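Local structure of hypothetical protein, IPT/TIG domain protein (4HW6) at residues F114-L118 / F132-F138; T378-N384 / L395-F401; W388-D392 / N423-R427. The protein is of unknown function but probably serves as an auxiliary nutrient-binding, perhaps carbohydrate-binding, protein that pairs an IPT/TIG domain with a six-bladed beta-propeller. All coordinates share one frame; numbering follows the deposited sequence.

Contact 1: F114-L118 / F132-F138; sequences FLGKL and FDDCGAF
Lys117 and Asp133 carry the charged part of this contact. With CG anti to the carbonyl carbon (chi1 -63°) and every later bond extended, the lysine chain reaches straight along the 132-138 loop, and its ammonium bonds both the backbone and the carboxylate of the same residue. NZ lies 2.8 Å from Asp133 OD1 in a salt bridge, approaching from above the carboxylate plane, and it also donates to Asp133 O. Both residues are exposed, so the salt bridge lies at the solvent-facing margin.

Further in, one backbone bond joins the segments: Lys117 N donates to Gly136 O at 2.9 Å, and Gly116 CA adds a CA-H...O contact of 3.3 Å to the same Gly136 O. A water bridges the two segments, accepting from Gly116 N and donating to Phe132 O. A side chain at Gly116 would press on the Phe138 ring and on the preceding carbonyl oxygen.

The 114-118 segment leaves the end of strand 109-115, where Phe114 and Leu115 face Val426 in a classic beta bulge; the 132-138 loop follows strand 130-131 of the adjoining propeller sheet, so the contact joins two neighbouring blades.

Apolar groups fill the seam between them. Leu115 CD2 sits over one face of the Phe132 ring in a CH-pi contact, 4.0 Å from its centroid, while Leu115 CB meets the edge of the Phe138 ring, 3.7 Å from Phe138 CE2. Phe114 turns its edge toward the face of Phe132, an offset edge-to-face pair with planes at 81°. Beyond Gly116, Leu118 CD1 rests 3.7 Å from Ala137 CB.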
loop_
_atom_site.group_PDB
_atom_site.type_symbol
_atom_site.label_atom_id
_atom_site.label_comp_id
_atom_site.label_asym_id
_atom_site.label_seq_id
_atom_site.Cartn_x
_atom_site.Cartn_y
_atom_site.Cartn_z
ATOM N N PHE A 114 -8.495 -4.301 -7.473
ATOM C CA PHE A 114 -7.498 -3.945 -8.468
ATOM C C PHE A 114 -7.226 -5.086 -9.461
ATOM O O PHE A 114 -7.294 -4.882 -10.679
ATOM C CB PHE A 114 -6.216 -3.514 -7.744
ATOM C CG PHE A 114 -5.054 -3.196 -8.652
ATOM C CD1 PHE A 114 -5.217 -2.397 -9.768
ATOM C CD2 PHE A 114 -3.791 -3.681 -8.357
ATOM C CE1 PHE A 114 -4.139 -2.121 -10.607
ATOM C CE2 PHE A 114 -2.716 -3.398 -9.179
ATOM C CZ PHE A 114 -2.895 -2.629 -10.300
ATOM N N LEU A 115 -6.947 -6.282 -8.949
ATOM C CA LEU A 115 -6.670 -7.427 -9.818
ATOM C C LEU A 115 -7.317 -8.699 -9.304
ATOM O O LEU A 115 -7.408 -8.922 -8.082
ATOM C CB LEU A 115 -5.167 -7.670 -9.931
ATOM C CG LEU A 115 -4.305 -6.584 -10.563
ATOM C CD1 LEU A 115 -2.847 -6.795 -10.185
ATOM C CD2 LEU A 115 -4.488 -6.562 -12.083
ATOM N N GLY A 116 -7.721 -9.536 -10.261
ATOM C CA GLY A 116 -8.283 -10.851 -9.983
ATOM C C GLY A 116 -9.767 -10.890 -10.233
ATOM O O GLY A 116 -10.498 -9.981 -9.794
ATOM N N LYS A 117 -10.221 -11.951 -10.917
ATOM C CA LYS A 117 -11.640 -12.139 -11.219
ATOM C C LYS A 117 -11.976 -13.608 -11.010
ATOM O O LYS A 117 -11.178 -14.480 -11.331
ATOM C CB LYS A 117 -11.945 -11.732 -12.659
ATOM C CG LYS A 117 -11.677 -10.250 -12.925
ATOM C CD LYS A 117 -11.860 -9.942 -14.401
ATOM C CE LYS A 117 -11.766 -8.453 -14.701
ATOM N NZ LYS A 117 -12.025 -8.216 -16.148
ATOM N N LEU A 118 -13.137 -13.861 -10.426
ATOM C CA LEU A 118 -13.596 -15.215 -10.160
ATOM C C LEU A 118 -14.921 -15.453 -10.891
ATOM O O LEU A 118 -15.540 -14.524 -11.424
ATOM C CB LEU A 118 -13.819 -15.403 -8.663
ATOM C CG LEU A 118 -12.621 -15.403 -7.709
ATOM C CD1 LEU A 118 -11.880 -14.076 -7.709
ATOM C CD2 LEU A 118 -13.113 -15.783 -6.316
ATOM N N PHE A 132 -3.840 -7.262 -17.082
ATOM C CA PHE A 132 -4.553 -6.834 -15.880
ATOM C C PHE A 132 -6.042 -7.217 -15.921
ATOM O O PHE A 132 -6.596 -7.663 -14.920
ATOM C CB PHE A 132 -4.450 -5.302 -15.700
ATOM C CG PHE A 132 -3.181 -4.820 -15.028
ATOM C CD1 PHE A 132 -2.057 -5.633 -14.878
ATOM C CD2 PHE A 132 -3.116 -3.519 -14.551
ATOM C CE1 PHE A 132 -0.915 -5.156 -14.255
ATOM C CE2 PHE A 132 -1.980 -3.053 -13.932
ATOM C CZ PHE A 132 -0.878 -3.867 -13.787
ATOM N N ASP A 133 -6.669 -7.006 -17.070
ATOM C CA ASP A 133 -8.098 -7.292 -17.257
ATOM C C ASP A 133 -8.473 -8.775 -17.438
ATOM O O ASP A 133 -9.658 -9.100 -17.450
ATOM C CB ASP A 133 -8.629 -6.497 -18.448
ATOM C CG ASP A 133 -10.153 -6.455 -18.487
ATOM O OD1 ASP A 133 -10.761 -6.130 -17.441
ATOM O OD2 ASP A 133 -10.725 -6.770 -19.551
ATOM N N ASP A 134 -7.487 -9.661 -17.561
ATOM C CA ASP A 134 -7.739 -11.055 -17.968
ATOM C C ASP A 134 -6.574 -11.955 -17.508
ATOM O O ASP A 134 -5.808 -12.509 -18.313
ATOM C CB ASP A 134 -7.923 -11.106 -19.486
ATOM C CG ASP A 134 -8.735 -12.312 -19.955
ATOM O OD1 ASP A 134 -9.000 -13.236 -19.167
ATOM O OD2 ASP A 134 -9.094 -12.341 -21.146
ATOM N N CYS A 135 -6.431 -12.070 -16.204
ATOM C CA CYS A 135 -5.307 -12.800 -15.619
ATOM C C CYS A 135 -5.829 -13.712 -14.511
ATOM O O CYS A 135 -5.147 -13.923 -13.508
ATOM C CB CYS A 135 -4.268 -11.830 -15.051
ATOM S SG CYS A 135 -4.898 -10.704 -13.770
ATOM N N GLY A 136 -7.044 -14.231 -14.692
ATOM C CA GLY A 136 -7.617 -15.146 -13.702
ATOM C C GLY A 136 -7.717 -14.526 -12.329
ATOM O O GLY A 136 -7.993 -13.324 -12.215
ATOM N N ALA A 137 -7.477 -15.344 -11.297
ATOM C CA ALA A 137 -7.333 -14.888 -9.934
ATOM C C ALA A 137 -6.167 -15.622 -9.260
ATOM O O ALA A 137 -5.486 -16.460 -9.880
ATOM C CB ALA A 137 -8.655 -15.039 -9.144
ATOM N N PHE A 138 -5.931 -15.294 -7.999
ATOM C CA PHE A 138 -4.666 -15.618 -7.342
ATOM C C PHE A 138 -4.811 -16.602 -6.186
ATOM O O PHE A 138 -5.600 -16.372 -5.266
ATOM C CB PHE A 138 -4.020 -14.314 -6.887
ATOM C CG PHE A 138 -3.955 -13.302 -7.991
ATOM C CD1 PHE A 138 -3.297 -13.618 -9.173
ATOM C CD2 PHE A 138 -4.610 -12.090 -7.893
ATOM C CE1 PHE A 138 -3.258 -12.717 -10.218
ATOM C CE2 PHE A 138 -4.565 -11.184 -8.929
ATOM C CZ PHE A 138 -3.904 -11.507 -10.107
HETATM O O HOH W 1 -8.139 -8.894 -13.052
#

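Contact 2: T378-N384 / L395-F401; sequences TYAGRGN and LRSQALF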
loop_
_atom_site.group_PDB
_atom_site.type_symbol
_atom_site.label_atom_id
_atom_site.label_comp_id
_atom_site.label_asym_id
_atom_site.label_seq_id
_atom_site.Cartn_x
_atom_site.Cartn_y
_atom_site.Cartn_z
ATOM N N THR A 378 -7.626 0.313 13.892
ATOM C CA THR A 378 -8.040 -0.410 12.695
ATOM C C THR A 378 -8.286 0.573 11.537
ATOM O O THR A 378 -9.021 1.530 11.682
ATOM C CB THR A 378 -9.250 -1.300 13.003
ATOM O OG1 THR A 378 -8.833 -2.280 13.979
ATOM C CG2 THR A 378 -9.749 -2.022 11.714
ATOM N N TYR A 379 -7.596 0.370 10.425
ATOM C CA TYR A 379 -7.715 1.255 9.272
ATOM C C TYR A 379 -8.836 0.848 8.312
ATOM O O TYR A 379 -9.577 1.729 7.828
ATOM C CB TYR A 379 -6.383 1.280 8.541
ATOM C CG TYR A 379 -6.255 2.161 7.319
ATOM C CD1 TYR A 379 -6.438 3.562 7.380
ATOM C CD2 TYR A 379 -5.889 1.612 6.106
ATOM C CE1 TYR A 379 -6.262 4.358 6.249
ATOM C CE2 TYR A 379 -5.717 2.396 4.979
ATOM C CZ TYR A 379 -5.914 3.751 5.043
ATOM O OH TYR A 379 -5.732 4.488 3.894
ATOM N N ALA A 380 -8.974 -0.456 8.050
ATOM C CA ALA A 380 -9.966 -0.951 7.095
ATOM C C ALA A 380 -10.436 -2.366 7.426
ATOM O O ALA A 380 -9.646 -3.187 7.913
ATOM C CB ALA A 380 -9.389 -0.881 5.668
ATOM N N GLY A 381 -11.704 -2.643 7.123
ATOM C CA GLY A 381 -12.286 -3.980 7.276
ATOM C C GLY A 381 -13.346 -4.032 8.342
ATOM O O GLY A 381 -13.564 -3.045 9.055
ATOM N N ARG A 382 -14.006 -5.186 8.428
ATOM C CA ARG A 382 -15.069 -5.474 9.394
ATOM C C ARG A 382 -16.267 -4.504 9.246
ATOM O O ARG A 382 -16.927 -4.130 10.224
ATOM C CB ARG A 382 -14.511 -5.481 10.821
ATOM C CG ARG A 382 -13.413 -6.512 11.019
ATOM C CD ARG A 382 -12.853 -6.441 12.413
ATOM N NE ARG A 382 -13.734 -7.021 13.416
ATOM C CZ ARG A 382 -13.685 -8.296 13.815
ATOM N NH1 ARG A 382 -12.859 -9.151 13.228
ATOM N NH2 ARG A 382 -14.507 -8.727 14.772
ATOM N N GLY A 383 -16.539 -4.125 8.005
ATOM C CA GLY A 383 -17.700 -3.303 7.681
ATOM C C GLY A 383 -19.006 -4.073 7.718
ATOM O O GLY A 383 -19.029 -5.292 7.889
ATOM N N ASN A 384 -20.116 -3.354 7.587
ATOM C CA ASN A 384 -21.440 -3.997 7.443
ATOM C C ASN A 384 -21.787 -4.877 8.684
ATOM O O ASN A 384 -22.561 -5.803 8.577
ATOM C CB ASN A 384 -21.493 -4.840 6.124
ATOM C CG ASN A 384 -21.913 -4.026 4.887
ATOM O OD1 ASN A 384 -21.079 -3.603 4.044
ATOM N ND2 ASN A 384 -23.213 -3.810 4.760
ATOM N N LEU A 395 -13.930 2.485 4.282
ATOM C CA LEU A 395 -12.950 1.623 4.968
ATOM C C LEU A 395 -13.498 0.827 6.137
ATOM O O LEU A 395 -13.166 -0.354 6.282
ATOM C CB LEU A 395 -11.766 2.462 5.475
ATOM C CG LEU A 395 -10.948 3.179 4.407
ATOM C CD1 LEU A 395 -9.649 3.739 5.007
ATOM C CD2 LEU A 395 -10.629 2.284 3.226
ATOM N N ARG A 396 -14.286 1.482 6.989
ATOM C CA ARG A 396 -14.753 0.868 8.231
ATOM C C ARG A 396 -16.253 0.585 8.238
ATOM O O ARG A 396 -16.702 -0.336 8.910
ATOM C CB ARG A 396 -14.376 1.747 9.434
ATOM C CG ARG A 396 -12.869 1.889 9.715
ATOM C CD ARG A 396 -12.235 0.632 10.226
ATOM N NE ARG A 396 -12.925 0.132 11.415
ATOM C CZ ARG A 396 -12.710 0.525 12.665
ATOM N NH1 ARG A 396 -11.812 1.475 12.971
ATOM N NH2 ARG A 396 -13.423 -0.046 13.628
ATOM N N SER A 397 -17.038 1.354 7.499
ATOM C CA SER A 397 -18.501 1.158 7.540
ATOM C C SER A 397 -18.961 0.055 6.597
ATOM O O SER A 397 -19.997 -0.573 6.834
ATOM C CB SER A 397 -19.238 2.465 7.240
ATOM O OG SER A 397 -18.922 2.952 5.950
ATOM N N GLN A 398 -18.192 -0.211 5.554
ATOM C CA GLN A 398 -18.631 -1.105 4.462
ATOM C C GLN A 398 -17.679 -2.247 4.115
ATOM O O GLN A 398 -18.115 -3.394 3.912
ATOM C CB GLN A 398 -18.897 -0.291 3.194
ATOM C CG GLN A 398 -20.007 0.741 3.344
ATOM C CD GLN A 398 -20.259 1.545 2.074
ATOM O OE1 GLN A 398 -19.326 1.842 1.315
ATOM N NE2 GLN A 398 -21.519 1.895 1.831
ATOM N N ALA A 399 -16.398 -1.939 4.004
ATOM C CA ALA A 399 -15.455 -2.856 3.397
ATOM C C ALA A 399 -15.250 -4.115 4.224
ATOM O O ALA A 399 -15.193 -4.067 5.476
ATOM C CB ALA A 399 -14.126 -2.192 3.165
ATOM N N LEU A 400 -15.106 -5.225 3.495
ATOM C CA LEU A 400 -14.824 -6.545 4.055
ATOM C C LEU A 400 -13.723 -7.222 3.260
ATOM O O LEU A 400 -13.705 -7.178 2.012
ATOM C CB LEU A 400 -16.074 -7.435 4.054
ATOM C CG LEU A 400 -17.118 -7.067 5.097
ATOM C CD1 LEU A 400 -18.460 -7.749 4.805
ATOM C CD2 LEU A 400 -16.626 -7.384 6.524
ATOM N N PHE A 401 -12.821 -7.850 4.002
ATOM C CA PHE A 401 -11.750 -8.651 3.466
ATOM C C PHE A 401 -11.943 -10.081 3.956
ATOM O O PHE A 401 -12.737 -10.351 4.853
ATOM C CB PHE A 401 -10.402 -8.213 4.015
ATOM C CG PHE A 401 -10.017 -6.783 3.672
ATOM C CD1 PHE A 401 -9.503 -6.471 2.427
ATOM C CD2 PHE A 401 -10.128 -5.782 4.619
ATOM C CE1 PHE A 401 -9.124 -5.163 2.118
ATOM C CE2 PHE A 401 -9.748 -4.483 4.318
ATOM C CZ PHE A 401 -9.248 -4.179 3.063
HETATM O O HOH W 2 -9.553 2.050 15.354
HETATM O O HOH W 3 -14.957 -1.515 10.821
HETATM O O HOH W 4 -13.115 -7.466 6.932
#
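Gly381 and Gly383 meet Leu395 and Ala399 in a mainly backbone-to-backbone contact between two propeller sheets: residues 378-384 run off the end of strand 375-380, and residues 395-401 lie in the loop between strands 393-394 and 404-410. Three backbone hydrogen bonds tie the segments. Gly381 N donates to Leu395 O at 2.8 Å, nearly straight at 170° and almost in line with the carbonyl bond. Gly383 N donates to Ala399 O at 2.9 Å, and Asn384 N reaches Ser397 O from above its carbonyl plane. The glycines permit this closeness: a CB on Gly383 would collide with the Gln398 carbonyl carbon, and one on Gly381 would crowd the Phe401 ring.

Side chains flank the bonded core. Leu395 CD1 lies over one face of the Tyr379 ring, 3.8 Å from its centroid and 19° off the normal, a CH-pi contact. Ala380 CB touches both Leu395 CB and Phe401 CE2. Bent at chi2 and chi3, Arg396 folds back so that one face of its guanidinium covers Thr378 CB, and Arg396 NH1 gives a weak bond of 3.1 Å to Thr378 O. A water accepts from Arg396 NE at 2.7 Å and lies close to Gly381 O and Arg396 O as well. The Thr378 hydroxyl itself is bonded to Asp326 and Trp324.

Tyr379 and Ala380 both face Val367, a classic beta bulge at the strand end. Strand 393-394 edges the sheet that also holds strands 109-115 and 425-431, so the contact is a blade-to-blade junction of the six-bladed beta-propeller.

Contact 3: W388-D392 / N423-R427; sequences WGYVD and NHRVR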
loop_
_atom_site.group_PDB
_atom_site.type_symbol
_atom_site.label_atom_id
_atom_site.label_comp_id
_atom_site.label_asym_id
_atom_site.label_seq_id
_atom_site.Cartn_x
_atom_site.Cartn_y
_atom_site.Cartn_z
ATOM N N TRP A 388 -15.681 -11.054 8.145
ATOM C CA TRP A 388 -15.040 -11.348 6.856
ATOM C C TRP A 388 -16.052 -11.349 5.731
ATOM O O TRP A 388 -17.264 -11.519 5.931
ATOM C CB TRP A 388 -14.289 -12.711 6.871
ATOM C CG TRP A 388 -15.154 -13.916 7.252
ATOM C CD1 TRP A 388 -15.404 -14.390 8.518
ATOM C CD2 TRP A 388 -15.867 -14.766 6.365
ATOM N NE1 TRP A 388 -16.231 -15.470 8.453
ATOM C CE2 TRP A 388 -16.519 -15.730 7.145
ATOM C CE3 TRP A 388 -16.025 -14.801 4.979
ATOM C CZ2 TRP A 388 -17.323 -16.718 6.587
ATOM C CZ3 TRP A 388 -16.815 -15.780 4.431
ATOM C CH2 TRP A 388 -17.462 -16.723 5.241
ATOM N N GLY A 389 -15.530 -11.181 4.521
ATOM C CA GLY A 389 -16.344 -11.197 3.323
ATOM C C GLY A 389 -15.594 -10.539 2.196
ATOM O O GLY A 389 -14.372 -10.398 2.242
ATOM N N TYR A 390 -16.347 -10.107 1.204
ATOM C CA TYR A 390 -15.806 -9.416 0.022
ATOM C C TYR A 390 -16.743 -8.289 -0.380
ATOM O O TYR A 390 -17.722 -8.488 -1.136
ATOM C CB TYR A 390 -15.600 -10.375 -1.144
ATOM C CG TYR A 390 -15.209 -9.665 -2.419
ATOM C CD1 TYR A 390 -14.075 -8.880 -2.480
ATOM C CD2 TYR A 390 -16.013 -9.760 -3.570
ATOM C CE1 TYR A 390 -13.728 -8.213 -3.644
ATOM C CE2 TYR A 390 -15.676 -9.108 -4.736
ATOM C CZ TYR A 390 -14.530 -8.334 -4.779
ATOM O OH TYR A 390 -14.215 -7.687 -5.964
ATOM N N VAL A 391 -16.456 -7.104 0.164
ATOM C CA VAL A 391 -17.263 -5.904 -0.102
ATOM C C VAL A 391 -16.307 -4.748 -0.219
ATOM O O VAL A 391 -15.458 -4.536 0.677
ATOM C CB VAL A 391 -18.292 -5.596 1.024
ATOM C CG1 VAL A 391 -19.080 -4.314 0.714
ATOM C CG2 VAL A 391 -19.228 -6.777 1.250
ATOM N N ASP A 392 -16.444 -4.013 -1.324
ATOM C CA ASP A 392 -15.682 -2.814 -1.574
ATOM C C ASP A 392 -16.450 -1.633 -0.989
ATOM O O ASP A 392 -17.661 -1.720 -0.794
ATOM C CB ASP A 392 -15.422 -2.667 -3.080
ATOM C CG ASP A 392 -14.278 -3.581 -3.579
ATOM O OD1 ASP A 392 -13.320 -3.815 -2.828
ATOM O OD2 ASP A 392 -14.321 -4.038 -4.724
ATOM N N ASN A 423 -10.175 -14.105 -0.835
ATOM C CA ASN A 423 -10.938 -13.561 -1.954
ATOM C C ASN A 423 -10.175 -13.643 -3.263
ATOM O O ASN A 423 -10.714 -13.335 -4.311
ATOM C CB ASN A 423 -11.334 -12.111 -1.671
ATOM C CG ASN A 423 -12.420 -12.018 -0.636
ATOM O OD1 ASN A 423 -13.331 -12.868 -0.610
ATOM N ND2 ASN A 423 -12.328 -11.022 0.241
ATOM N N HIS A 424 -8.906 -14.045 -3.188
ATOM C CA HIS A 424 -8.090 -14.349 -4.358
ATOM C C HIS A 424 -7.876 -13.145 -5.244
ATOM O O HIS A 424 -7.673 -13.274 -6.450
ATOM C CB HIS A 424 -8.691 -15.548 -5.070
ATOM C CG HIS A 424 -8.801 -16.739 -4.161
ATOM N ND1 HIS A 424 -7.695 -17.466 -3.763
ATOM C CD2 HIS A 424 -9.863 -17.275 -3.511
ATOM C CE1 HIS A 424 -8.076 -18.403 -2.905
ATOM N NE2 HIS A 424 -9.386 -18.307 -2.735
ATOM N N ARG A 425 -7.840 -11.977 -4.601
ATOM C CA ARG A 425 -7.737 -10.714 -5.294
ATOM C C ARG A 425 -6.732 -9.800 -4.625
ATOM O O ARG A 425 -6.543 -9.863 -3.397
ATOM C CB ARG A 425 -9.098 -10.012 -5.289
ATOM C CG ARG A 425 -10.177 -10.652 -6.157
ATOM C CD ARG A 425 -11.503 -10.140 -5.649
ATOM N NE ARG A 425 -12.674 -10.562 -6.391
ATOM C CZ ARG A 425 -13.567 -11.471 -5.989
ATOM N NH1 ARG A 425 -13.416 -12.205 -4.870
ATOM N NH2 ARG A 425 -14.636 -11.672 -6.770
ATOM N N VAL A 426 -6.149 -8.915 -5.434
ATOM C CA VAL A 426 -5.464 -7.729 -4.927
ATOM C C VAL A 426 -6.485 -6.601 -4.801
ATOM O O VAL A 426 -7.109 -6.180 -5.785
ATOM C CB VAL A 426 -4.310 -7.272 -5.843
ATOM C CG1 VAL A 426 -3.619 -6.056 -5.243
ATOM C CG2 VAL A 426 -3.310 -8.398 -6.064
ATOM N N ARG A 427 -6.644 -6.112 -3.584
ATOM C CA ARG A 427 -7.531 -5.002 -3.283
ATOM C C ARG A 427 -6.680 -3.722 -3.250
ATOM O O ARG A 427 -5.456 -3.773 -3.068
ATOM C CB ARG A 427 -8.222 -5.205 -1.940
ATOM C CG ARG A 427 -8.917 -6.546 -1.738
ATOM C CD ARG A 427 -10.180 -6.698 -2.557
ATOM N NE ARG A 427 -11.311 -5.912 -2.067
ATOM C CZ ARG A 427 -12.011 -6.144 -0.954
ATOM N NH1 ARG A 427 -11.779 -7.174 -0.184
ATOM N NH2 ARG A 427 -13.008 -5.347 -0.640
#
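Tyr390 reaches across to three side chains of 423-427. Its CB lies 3.4 Å from Asn423 OD1, beside the amide whose ND2 donates a nearly straight bond to Gly389 O and another to Asp420. With CG anti to the backbone N (chi1 173°), the ring has Arg425 over one face and Arg427 at its edge. Tyr390 CD1 stands over the centre of the Arg427 guanidinium, 3.7 Å from Arg427 NH1, the planes inclined at 75°. Over one face, above CE2 and CZ, the Arg425 guanidinium lies flat, planes 14° apart and centres 3.7 Å apart, a stacked cation-pi pair; its NH2 bonds Asn122. At the tip, OH bonds Thr113 of strand 109-115.

Arg427, bent at chi2 and chi3, grips Asp392 side-on: NE and NH2 both donate to Asp392 OD1, at 3.0 Å and 2.7 Å. NH2 also bonds Val391 O weakly, and NH1 forms a salt bridge with Asp420. A leucine in place of Arg427 would probably leave Asp392 and Asp420 without this charge partner.

Asp392 and Asp420 between them engage all three nitrogens of Arg427, so its charge is probably well balanced, while Arg425 rests on the ring and on the neutral Asn122.

How the contacts relate
Contact 3 stands between the other two, its centre about 12 Å from that of contact 1 and about 11 Å from that of contact 2, whereas contacts 1 and 2 lie about 22 Å apart between centres and do not touch. Toward contact 1, Phe138 O lies 2.8 Å from His424 ND1, and Phe114 N is 2.9 Å from Val426 O across the neighbouring strands 109-115 and 425-431. Toward contact 2, Leu400 N and Val391 O are 2.9 Å apart, and Leu400 O meets Arg427 NH1. The three thus follow one propeller sheet from one adjoining blade to the other, a relation of fold alone.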